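Local coordinates for methylocystis parvus OBBP MbnE (Methylocystis parvus OBBP, PDB 5ICQ), which probably binds methanobactin, a copper-chelating peptide, in the periplasm and delivers it for import, at residues 186-190 / 191-195. Residues are numbered along the deposited sequence; the frame is centred on the assembly and turned at random.
Sequences TGVGD and RELPL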
# COMPACT_ATOMS: atom_id res chain seq x y z
N THR A 186 -5.00 -4.47 28.02
CA THR A 186 -5.30 -3.35 28.93
C THR A 186 -4.18 -2.32 28.92
O THR A 186 -3.00 -2.65 28.99
CB THR A 186 -5.53 -3.82 30.37
OG1 THR A 186 -4.55 -4.80 30.75
CG2 THR A 186 -6.96 -4.30 30.61
N GLY A 187 -4.58 -1.05 28.83
CA GLY A 187 -3.65 0.06 28.90
C GLY A 187 -2.94 0.42 27.61
O GLY A 187 -2.13 1.35 27.62
N VAL A 188 -3.22 -0.28 26.51
CA VAL A 188 -2.50 0.02 25.27
C VAL A 188 -3.18 1.14 24.48
O VAL A 188 -2.50 2.03 23.96
CB VAL A 188 -2.31 -1.25 24.41
CG1 VAL A 188 -3.63 -1.80 23.91
CG2 VAL A 188 -1.39 -0.96 23.23
N GLY A 189 -4.51 1.13 24.38
CA GLY A 189 -5.22 2.16 23.65
C GLY A 189 -5.02 2.15 22.15
O GLY A 189 -5.11 3.20 21.51
N ASP A 190 -4.74 0.98 21.56
CA ASP A 190 -4.46 0.85 20.13
C ASP A 190 -5.62 0.09 19.50
O ASP A 190 -5.70 -1.13 19.60
CB ASP A 190 -3.12 0.14 19.89
CG ASP A 190 -2.70 0.11 18.42
OD1 ASP A 190 -3.57 0.12 17.52
OD2 ASP A 190 -1.48 0.05 18.15
N ARG A 191 -6.52 0.82 18.83
CA ARG A 191 -7.72 0.18 18.32
C ARG A 191 -7.45 -0.71 17.11
O ARG A 191 -8.31 -1.53 16.75
CB ARG A 191 -8.76 1.25 17.99
CG ARG A 191 -9.21 2.00 19.25
CD ARG A 191 -10.39 2.92 18.99
NE ARG A 191 -11.53 2.23 18.41
CZ ARG A 191 -12.37 1.45 19.08
NH1 ARG A 191 -12.20 1.24 20.38
NH2 ARG A 191 -13.38 0.88 18.45
N GLU A 192 -6.29 -0.58 16.47
CA GLU A 192 -5.92 -1.42 15.35
C GLU A 192 -5.34 -2.77 15.80
O GLU A 192 -5.40 -3.74 15.04
CB GLU A 192 -4.90 -0.67 14.49
CG GLU A 192 -4.72 -1.17 13.08
CD GLU A 192 -3.62 -0.41 12.37
OE1 GLU A 192 -3.42 0.79 12.67
OE2 GLU A 192 -2.94 -1.02 11.51
N LEU A 193 -4.82 -2.84 17.03
CA LEU A 193 -4.10 -4.04 17.46
C LEU A 193 -4.91 -5.33 17.38
O LEU A 193 -4.33 -6.35 16.96
CB LEU A 193 -3.54 -3.82 18.87
CG LEU A 193 -2.67 -4.92 19.45
CD1 LEU A 193 -1.52 -5.21 18.52
CD2 LEU A 193 -2.13 -4.50 20.82
N PRO A 194 -6.20 -5.38 17.74
CA PRO A 194 -6.93 -6.66 17.59
C PRO A 194 -7.01 -7.16 16.16
O PRO A 194 -6.99 -8.38 15.95
CB PRO A 194 -8.33 -6.33 18.13
CG PRO A 194 -8.10 -5.21 19.09
CD PRO A 194 -7.02 -4.38 18.44
N LEU A 195 -7.10 -6.26 15.17
CA LEU A 195 -7.14 -6.69 13.78
C LEU A 195 -5.77 -7.15 13.30
O LEU A 195 -5.67 -8.08 12.49
CB LEU A 195 -7.67 -5.57 12.87
CG LEU A 195 -9.17 -5.25 12.93
CD1 LEU A 195 -9.51 -4.38 14.13
CD2 LEU A 195 -9.62 -4.60 11.63
O HOH W 1 -5.73 3.61 18.30
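Asp-190 folds its carboxylate back over the backbone of Glu-192 and Leu-193, an Asx turn superimposed on a type I beta turn from Asp-190 to Leu-193, which leads the loop after strand 180-184 into helix 193-198. Asp-190 OD1 accepts from Glu-192 N at 3.0 Å, the amide arriving nearly in line with the CG-OD1 bond. With CG anti to the backbone N (chi1 -174°), the acid swings beside its own carbonyl carbon and faces the turn. Aspartate suits the place because its short chain brings a carboxylate oxygen to the amides two and three residues on, where the chain turns into the helix.

Leu-193 N is held mainly by Asp-190 O at 3.2 Å, with OD1 of Asp-190 a weak second acceptor; the amide stands above the carbonyl plane, 61° out of it. This is the tight part. Leu-193 CB lies 3.5 Å from Asp-190 O, while Pro-194, which has no N-H to offer and needs none this early in a helix, brings its CD to the same oxygen. Leu-185 touches both Leu-193 and Pro-194, packing the turn against the loop just after strand 180-184.

Elsewhere the contact is looser. Val-188 meets Leu-193 in a light apolar touch, CG2 to CD2 at 4.3 Å, and also rests on Leu-169. A separate, hydrated edge lies at Gly-189 and Arg-191. Gly-189 has a positive phi, readily adopted by glycine. Arg-191 leads away from the turn, its chain bent at chi3 (55°), and NH1 bonds to Pro-122 O. A water accepts from Arg-191 N at 2.9 Å and lies 3.3 Å from Gly-189 O, to which it may donate.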